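Local atomic coordinates of arabinan endo-1,5-alpha-l-arabinosidase A (Cellvibrio cellulosa, PDB entry 1GYH), a protein that hydrolyses the alpha-1,5-arabinofuranosyl bonds of linear arabinan, releasing almost exclusively arabinotriose, as part of plant cell wall degradation. Residues Pro10-Glu15 against Tyr273-Ala278; Gly62-Pro67 against Leu78-Ser83. All blocks are in the same frame, centred on the assembly; numbering follows the deposited sequence. Where two conformers were deposited one is given.

Contact 1: residues Pro10-Glu15 against Tyr273-Ala278; sequences PVMTRE and YLVLHA
Pro10 presses the outer edge of its ring against the strand of Tyr273-Ala278. Pro10 CG lies 3.7 Å from Leu276 C, so the ring packs on backbone there. The same CG meets CG1 of Val275 at 4.0 Å. Pro10 CD comes to the edge of the His277 imidazole, near its plane, 4.0 Å from ND1. Met12 adds a second apolar touch: its SD is 4.0 Å from Val275 CG1, and CG2 of the same valine is almost as near. The Met12 chain is extended at chi2 and bends at chi3 (57°), which swings its methyl aside and leaves sulfur as the touching atom. The Met12 and Val275 side chains cross at about a right angle. The contact is buried and purely van der Waals. Around it, His277 ND1 is hydrogen-bonded to the backbone N of Asp9, and the His277 ring stacks on His8. Pro10 O takes a hydrogen bond from Ser264 OG. Pro10, just ahead of the innermost strand 11-15 of one blade, and Met12 within it meet strand 271-280 of another. This is blade-to-blade packing of a five-bladed beta-propeller, beside Asp9, the likely proton acceptor, and His262, a likely calcium ligand.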
ATOM      1  N   PRO A  10      -5.397  -2.612  -1.926  1.00 15.05           N
ATOM      2  CA  PRO A  10      -6.028  -3.093  -0.684  1.00 15.50           C
ATOM      3  C   PRO A  10      -5.098  -3.314   0.498  1.00 16.02           C
ATOM      4  O   PRO A  10      -3.932  -3.684   0.337  1.00 17.52           O
ATOM      5  CB  PRO A  10      -6.659  -4.409  -1.098  1.00 15.54           C
ATOM      6  CG  PRO A  10      -5.683  -4.940  -2.076  1.00 16.08           C
ATOM      7  CD  PRO A  10      -5.283  -3.690  -2.922  1.00 15.54           C
ATOM      8  N   VAL A  11      -5.644  -3.024   1.670  1.00 16.54           N
ATOM      9  CA  VAL A  11      -5.064  -3.390   2.956  1.00 16.26           C
ATOM     10  C   VAL A  11      -6.163  -3.972   3.873  1.00 15.23           C
ATOM     11  O   VAL A  11      -7.378  -3.791   3.637  1.00 14.61           O
ATOM     12  CB  VAL A  11      -4.367  -2.214   3.639  1.00 16.49           C
ATOM     13  CG1 VAL A  11      -3.122  -1.756   2.839  1.00 17.81           C
ATOM     14  CG2 VAL A  11      -5.369  -1.055   3.907  1.00 16.17           C
ATOM     15  N   MET A  12      -5.737  -4.682   4.925  1.00 14.32           N
ATOM     16  CA  MET A  12      -6.680  -5.412   5.800  1.00 13.48           C
ATOM     17  C   MET A  12      -6.192  -5.421   7.234  1.00 13.22           C
ATOM     18  O   MET A  12      -4.986  -5.288   7.500  1.00 14.14           O
ATOM     19  CB  MET A  12      -6.853  -6.882   5.359  1.00 13.66           C
ATOM     20  CG  MET A  12      -7.597  -7.124   4.051  1.00 14.43           C
ATOM     21  SD  MET A  12      -7.707  -8.862   3.497  1.00 15.99           S
ATOM     22  CE  MET A  12      -8.449  -9.619   4.839  1.00 15.63           C
ATOM     23  N   THR A  13      -7.143  -5.600   8.140  1.00 13.83           N
ATOM     24  CA  THR A  13      -6.897  -5.823   9.562  1.00 14.31           C
ATOM     25  C   THR A  13      -8.044  -6.588  10.220  1.00 14.10           C
ATOM     26  O   THR A  13      -9.122  -6.693   9.664  1.00 14.37           O
ATOM     27  CB  THR A  13      -6.584  -4.487  10.268  1.00 14.45           C
ATOM     28  OG1 THR A  13      -5.730  -4.743  11.377  1.00 13.62           O
ATOM     29  CG2 THR A  13      -7.820  -3.751  10.816  1.00 14.23           C
ATOM     30  N   ARG A  14      -7.827  -7.095  11.418  1.00 13.90           N
ATOM     31  CA  ARG A  14      -8.864  -7.813  12.144  1.00 13.69           C
ATOM     32  C   ARG A  14      -9.090  -7.127  13.481  1.00 13.76           C
ATOM     33  O   ARG A  14      -8.127  -6.811  14.194  1.00 13.71           O
ATOM     34  CB  ARG A  14      -8.466  -9.288  12.377  1.00 13.98           C
ATOM     35  CG  ARG A  14      -9.526 -10.115  13.084  1.00 15.30           C
ATOM     36  CD  ARG A  14      -9.323 -11.669  13.207  0.50 16.89           C
ATOM     37  NE  ARG A  14     -10.615 -12.398  13.101  0.50 19.67           N
ATOM     38  CZ  ARG A  14     -10.791 -13.731  13.259  0.50 19.51           C
ATOM     39  NH1 ARG A  14      -9.778 -14.521  13.567  0.50 20.86           N
ATOM     40  NH2 ARG A  14     -11.993 -14.271  13.108  0.50 19.26           N
ATOM     41  N   GLU A  15     -10.364  -6.904  13.807  1.00 13.58           N
ATOM     42  CA  GLU A  15     -10.788  -6.457  15.128  1.00 13.16           C
ATOM     43  C   GLU A  15     -11.714  -7.490  15.718  1.00 14.26           C
ATOM     44  O   GLU A  15     -12.815  -7.726  15.201  1.00 13.51           O
ATOM     45  CB  GLU A  15     -11.532  -5.120  15.035  1.00 13.26           C
ATOM     46  CG  GLU A  15     -11.993  -4.555  16.396  1.00 13.08           C
ATOM     47  CD  GLU A  15     -12.777  -3.253  16.322  1.00 13.76           C
ATOM     48  OE1 GLU A  15     -13.374  -2.923  15.272  1.00 14.28           O
ATOM     49  OE2 GLU A  15     -12.785  -2.528  17.331  1.00 11.87           O
ATOM     50  N   TYR A 273       0.070 -14.309   4.410  1.00 15.83           N
ATOM     51  CA  TYR A 273      -0.876 -13.994   3.341  1.00 14.67           C
ATOM     52  C   TYR A 273      -0.412 -12.759   2.554  1.00 14.67           C
ATOM     53  O   TYR A 273       0.089 -11.791   3.105  1.00 15.25           O
ATOM     54  CB  TYR A 273      -2.280 -13.783   3.907  1.00 14.25           C
ATOM     55  CG  TYR A 273      -2.852 -15.020   4.651  1.00 15.62           C
ATOM     56  CD1 TYR A 273      -2.583 -15.213   6.003  1.00 18.18           C
ATOM     57  CD2 TYR A 273      -3.662 -15.963   4.001  1.00 17.14           C
ATOM     58  CE1 TYR A 273      -3.086 -16.325   6.700  1.00 15.87           C
ATOM     59  CE2 TYR A 273      -4.184 -17.091   4.684  1.00 15.18           C
ATOM     60  CZ  TYR A 273      -3.899 -17.241   6.039  1.00 16.45           C
ATOM     61  OH  TYR A 273      -4.413 -18.292   6.769  1.00 15.92           O
ATOM     62  N   LEU A 274      -0.548 -12.847   1.255  1.00 14.19           N
ATOM     63  CA  LEU A 274      -0.303 -11.746   0.316  1.00 13.81           C
ATOM     64  C   LEU A 274      -1.695 -11.215  -0.166  1.00 13.81           C
ATOM     65  O   LEU A 274      -2.547 -12.006  -0.561  1.00 14.37           O
ATOM     66  CB  LEU A 274       0.473 -12.284  -0.878  1.00 13.71           C
ATOM     67  CG  LEU A 274       0.909 -11.210  -1.908  1.00 15.19           C
ATOM     68  CD1 LEU A 274       1.966 -10.336  -1.387  1.00 19.51           C
ATOM     69  CD2 LEU A 274       1.383 -11.855  -3.189  1.00 17.69           C
ATOM     70  N   VAL A 275      -1.897  -9.896  -0.125  1.00 13.09           N
ATOM     71  CA  VAL A 275      -3.206  -9.234  -0.423  1.00 12.80           C
ATOM     72  C   VAL A 275      -2.925  -8.222  -1.561  1.00 13.33           C
ATOM     73  O   VAL A 275      -2.022  -7.411  -1.451  1.00 12.77           O
ATOM     74  CB  VAL A 275      -3.778  -8.531   0.820  1.00 13.16           C
ATOM     75  CG1 VAL A 275      -5.174  -7.888   0.578  1.00 12.88           C
ATOM     76  CG2 VAL A 275      -3.957  -9.530   1.957  1.00 13.41           C
ATOM     77  N   LEU A 276      -3.655  -8.313  -2.656  1.00 13.29           N
ATOM     78  CA  LEU A 276      -3.381  -7.471  -3.837  1.00 13.42           C
ATOM     79  C   LEU A 276      -4.619  -7.273  -4.725  1.00 12.97           C
ATOM     80  O   LEU A 276      -5.664  -7.905  -4.509  1.00 11.67           O
ATOM     81  CB  LEU A 276      -2.243  -8.084  -4.671  1.00 13.32           C
ATOM     82  CG  LEU A 276      -2.371  -9.496  -5.261  1.00 17.02           C
ATOM     83  CD1 LEU A 276      -3.332  -9.512  -6.440  1.00 21.23           C
ATOM     84  CD2 LEU A 276      -1.042  -9.976  -5.759  1.00 21.10           C
ATOM     85  N   HIS A 277      -4.506  -6.380  -5.720  1.00 12.12           N
ATOM     86  CA  HIS A 277      -5.527  -6.319  -6.763  1.00 12.26           C
ATOM     87  C   HIS A 277      -4.978  -6.830  -8.076  1.00 12.13           C
ATOM     88  O   HIS A 277      -3.770  -6.763  -8.323  1.00 13.46           O
ATOM     89  CB  HIS A 277      -6.155  -4.920  -6.913  1.00 12.95           C
ATOM     90  CG  HIS A 277      -5.260  -3.891  -7.537  1.00 13.24           C
ATOM     91  ND1 HIS A 277      -4.716  -2.848  -6.813  1.00 13.21           N
ATOM     92  CD2 HIS A 277      -4.839  -3.721  -8.814  1.00 14.48           C
ATOM     93  CE1 HIS A 277      -4.002  -2.079  -7.616  1.00 11.62           C
ATOM     94  NE2 HIS A 277      -4.040  -2.595  -8.833  1.00 14.13           N
ATOM     95  N   ALA A 278      -5.876  -7.341  -8.901  1.00 12.13           N
ATOM     96  CA  ALA A 278      -5.531  -7.903 -10.182  1.00 11.88           C
ATOM     97  C   ALA A 278      -6.623  -7.612 -11.205  1.00 11.55           C
ATOM     98  O   ALA A 278      -7.804  -7.789 -10.919  1.00  9.96           O
ATOM     99  CB  ALA A 278      -5.279  -9.437 -10.046  1.00 12.65           C
TER

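Contact 2: residues Gly62-Pro67 against Leu78-Ser83; sequences GHLWAP and LYYSVS
Trp65 and Ser81 form an antiparallel hydrogen-bonded pair, in strands whose short axes run at 129° to each other. Trp65 N gives a nearly straight bond to Ser81 O (3.0 Å), on a lone pair. Ser81 N returns a more bent one to Trp65 O (2.9 Å). Ser81 OG also donates to Trp65 O (3.0 Å), from above the carbonyl plane, so two donors of one residue grip this oxygen. The hydroxyl sits beside its own backbone N, with chi1 -43°, which brings both donors to the same acceptor. Ser81 OG is also hydrogen-bonded with Ala129 N. Further along, Ser83 CB lies over one face of the Trp65 six-membered ring in a CH-pi contact, 3.8 Å from the centroid. A water above one face of the ring, toward its rim, takes a bond from Ser83 N and gives one to His63 O, bridging the two backbones where they have moved apart. Leu64 CD2 packs tightly on Val82 CG2 (3.5 Å) and also touches the Tyr80 ring at CD1. At the other end, Pro67 CA makes a close CA-H...O contact with Tyr79 O (3.1 Å), and Pro67 CB meets Leu78 CD1 (3.8 Å). This is a strongly twisted beta hairpin within one propeller blade. Gly62, just before its first strand, and His63 are probably part of the substrate-binding site.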
ATOM      1  N   GLY A  62     -12.447  13.866  -4.915  1.00 19.93           N
ATOM      2  CA  GLY A  62     -13.027  13.083  -3.840  1.00 19.84           C
ATOM      3  C   GLY A  62     -12.457  11.678  -3.593  1.00 18.02           C
ATOM      4  O   GLY A  62     -12.740  11.117  -2.549  1.00 18.48           O
ATOM      5  N   HIS A  63     -11.681  11.139  -4.528  1.00 15.83           N
ATOM      6  CA  HIS A  63     -11.072   9.805  -4.408  1.00 16.05           C
ATOM      7  C   HIS A  63      -9.743   9.863  -3.661  1.00 15.18           C
ATOM      8  O   HIS A  63      -8.771  10.469  -4.125  1.00 13.81           O
ATOM      9  CB  HIS A  63     -10.848   9.147  -5.779  1.00 16.24           C
ATOM     10  CG  HIS A  63     -12.120   8.827  -6.487  1.00 19.88           C
ATOM     11  ND1 HIS A  63     -12.588   7.536  -6.663  1.00 20.56           N
ATOM     12  CD2 HIS A  63     -13.055   9.645  -7.022  1.00 20.48           C
ATOM     13  CE1 HIS A  63     -13.750   7.581  -7.287  1.00 20.66           C
ATOM     14  NE2 HIS A  63     -14.066   8.846  -7.497  1.00 21.02           N
ATOM     15  N   LEU A  64      -9.710   9.233  -2.486  1.00 14.96           N
ATOM     16  CA  LEU A  64      -8.473   9.081  -1.724  1.00 14.09           C
ATOM     17  C   LEU A  64      -7.778   7.793  -2.131  1.00 14.33           C
ATOM     18  O   LEU A  64      -8.446   6.816  -2.485  1.00 12.99           O
ATOM     19  CB  LEU A  64      -8.770   9.103  -0.221  1.00 13.96           C
ATOM     20  CG  LEU A  64      -9.407  10.393   0.314  1.00 13.50           C
ATOM     21  CD1 LEU A  64      -9.871  10.235   1.790  1.00 13.80           C
ATOM     22  CD2 LEU A  64      -8.397  11.538   0.191  1.00 12.95           C
ATOM     23  N   TRP A  65      -6.439   7.794  -2.110  1.00 13.35           N
ATOM     24  CA  TRP A  65      -5.674   6.680  -2.675  1.00 14.03           C
ATOM     25  C   TRP A  65      -4.833   5.940  -1.619  1.00 13.67           C
ATOM     26  O   TRP A  65      -4.304   6.564  -0.692  1.00 14.18           O
ATOM     27  CB  TRP A  65      -4.667   7.119  -3.718  1.00 13.90           C
ATOM     28  CG  TRP A  65      -5.128   7.950  -4.953  1.00 14.81           C
ATOM     29  CD1 TRP A  65      -6.379   8.293  -5.334  1.00 15.87           C
ATOM     30  CD2 TRP A  65      -4.240   8.513  -5.912  1.00 13.44           C
ATOM     31  NE1 TRP A  65      -6.325   9.052  -6.483  1.00 15.87           N
ATOM     32  CE2 TRP A  65      -5.007   9.187  -6.860  1.00 16.34           C
ATOM     33  CE3 TRP A  65      -2.852   8.506  -6.054  1.00 15.24           C
ATOM     34  CZ2 TRP A  65      -4.433   9.863  -7.959  1.00 15.98           C
ATOM     35  CZ3 TRP A  65      -2.263   9.179  -7.174  1.00 15.61           C
ATOM     36  CH2 TRP A  65      -3.067   9.849  -8.092  1.00 16.08           C
ATOM     37  N   ALA A  66      -4.695   4.631  -1.840  1.00 13.79           N
ATOM     38  CA  ALA A  66      -3.620   3.783  -1.252  1.00 13.76           C
ATOM     39  C   ALA A  66      -3.548   3.840   0.278  1.00 12.74           C
ATOM     40  O   ALA A  66      -2.552   4.239   0.878  1.00 13.16           O
ATOM     41  CB  ALA A  66      -2.264   4.141  -1.922  1.00 14.26           C
ATOM     42  N   PRO A  67      -4.613   3.403   0.932  1.00 13.18           N
ATOM     43  CA  PRO A  67      -4.665   3.483   2.372  1.00 13.23           C
ATOM     44  C   PRO A  67      -3.660   2.474   3.026  1.00 13.25           C
ATOM     45  O   PRO A  67      -3.244   1.477   2.391  1.00 12.11           O
ATOM     46  CB  PRO A  67      -6.106   3.071   2.687  1.00 13.47           C
ATOM     47  CG  PRO A  67      -6.525   2.186   1.565  1.00 14.19           C
ATOM     48  CD  PRO A  67      -5.805   2.746   0.360  1.00 13.37           C
ATOM     49  N   LEU A  78      -5.499   5.090  10.130  1.00 13.60           N
ATOM     50  CA  LEU A  78      -5.744   4.907   8.717  1.00 12.66           C
ATOM     51  C   LEU A  78      -5.032   6.045   7.975  1.00 13.58           C
ATOM     52  O   LEU A  78      -5.477   7.187   8.011  1.00 13.11           O
ATOM     53  CB  LEU A  78      -7.247   4.934   8.455  1.00 14.00           C
ATOM     54  CG  LEU A  78      -7.680   4.938   6.978  1.00 13.52           C
ATOM     55  CD1 LEU A  78      -7.137   3.643   6.312  1.00 16.68           C
ATOM     56  CD2 LEU A  78      -9.193   5.041   6.767  1.00 15.45           C
ATOM     57  N   TYR A  79      -3.929   5.707   7.329  1.00 14.26           N
ATOM     58  CA  TYR A  79      -3.169   6.607   6.467  1.00 14.98           C
ATOM     59  C   TYR A  79      -3.774   6.589   5.065  1.00 14.61           C
ATOM     60  O   TYR A  79      -4.305   5.584   4.647  1.00 14.67           O
ATOM     61  CB  TYR A  79      -1.689   6.211   6.439  1.00 14.73           C
ATOM     62  CG  TYR A  79      -1.090   6.266   7.822  1.00 15.18           C
ATOM     63  CD1 TYR A  79      -1.250   5.186   8.726  1.00 13.20           C
ATOM     64  CD2 TYR A  79      -0.420   7.403   8.264  1.00 13.87           C
ATOM     65  CE1 TYR A  79      -0.722   5.265  10.013  1.00 14.50           C
ATOM     66  CE2 TYR A  79       0.088   7.487   9.551  1.00 15.07           C
ATOM     67  CZ  TYR A  79      -0.039   6.413  10.407  1.00 14.55           C
ATOM     68  OH  TYR A  79       0.458   6.526  11.666  1.00 15.31           O
ATOM     69  N   TYR A  80      -3.709   7.728   4.356  1.00 13.60           N
ATOM     70  CA  TYR A  80      -4.405   7.885   3.078  1.00 14.12           C
ATOM     71  C   TYR A  80      -3.665   8.971   2.280  1.00 13.53           C
ATOM     72  O   TYR A  80      -2.951   9.794   2.870  1.00 13.07           O
ATOM     73  CB  TYR A  80      -5.907   8.260   3.290  1.00 12.64           C
ATOM     74  CG  TYR A  80      -6.117   9.575   4.046  1.00 12.81           C
ATOM     75  CD1 TYR A  80      -6.081  10.792   3.364  1.00 13.23           C
ATOM     76  CD2 TYR A  80      -6.254   9.605   5.451  1.00 12.15           C
ATOM     77  CE1 TYR A  80      -6.222  11.998   4.022  1.00 14.51           C
ATOM     78  CE2 TYR A  80      -6.384  10.808   6.145  1.00 12.83           C
ATOM     79  CZ  TYR A  80      -6.370  12.025   5.414  1.00 14.76           C
ATOM     80  OH  TYR A  80      -6.502  13.251   6.027  1.00 13.79           O
ATOM     81  N   SER A  81      -3.840   8.947   0.951  1.00 13.66           N
ATOM     82  CA  SER A  81      -3.116   9.836   0.024  1.00 12.93           C
ATOM     83  C   SER A  81      -4.110  10.764  -0.708  1.00 12.98           C
ATOM     84  O   SER A  81      -5.148  10.322  -1.191  1.00 13.25           O
ATOM     85  CB  SER A  81      -2.313   9.022  -1.012  1.00 12.94           C
ATOM     86  OG  SER A  81      -1.634   7.913  -0.411  1.00 14.05           O
ATOM     87  N   VAL A  82      -3.780  12.045  -0.733  1.00 12.77           N
ATOM     88  CA  VAL A  82      -4.438  13.073  -1.585  1.00 12.75           C
ATOM     89  C   VAL A  82      -3.451  13.422  -2.709  1.00 13.47           C
ATOM     90  O   VAL A  82      -2.301  13.770  -2.469  1.00 13.25           O
ATOM     91  CB  VAL A  82      -4.754  14.309  -0.746  1.00 11.65           C
ATOM     92  CG1 VAL A  82      -5.124  15.500  -1.641  1.00 13.71           C
ATOM     93  CG2 VAL A  82      -5.871  14.031   0.254  1.00 10.85           C
ATOM     94  N   SER A  83      -3.884  13.325  -3.956  1.00 13.64           N
ATOM     95  CA  SER A  83      -2.977  13.546  -5.067  1.00 14.13           C
ATOM     96  C   SER A  83      -3.683  14.030  -6.331  1.00 14.32           C
ATOM     97  O   SER A  83      -4.856  14.415  -6.295  1.00 12.39           O
ATOM     98  CB  SER A  83      -2.219  12.245  -5.353  1.00 15.14           C
ATOM     99  OG  SER A  83      -1.068  12.458  -6.163  1.00 14.84           O
TER
HETATM  100  O   HOH W   1      -6.229  11.666  -4.291  1.00 33.21           O

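How the contacts relate
From the N terminus, the chain passes Asp9 into Pro10 and strand 11-15, the first half of contact 1. It then adds strands 18-23, 29-33 and 38-44 to that sheet and reaches strand 63-72. A tight turn leads back along strand 75-82, and contact 2 closes this short hairpin. The chain continues through the later blades before 273-278 returns to Pro10 and closes contact 1. Contact 2 is therefore nested within the much longer loop of contact 1. One is local, within a blade; the other joins sequence-distant blades. Their centres are about 16 Å apart, and they touch where Val11 CG1 packs on Pro67 O at 3.3 Å. Ala66 and His277 both lie near Asp9 and His262.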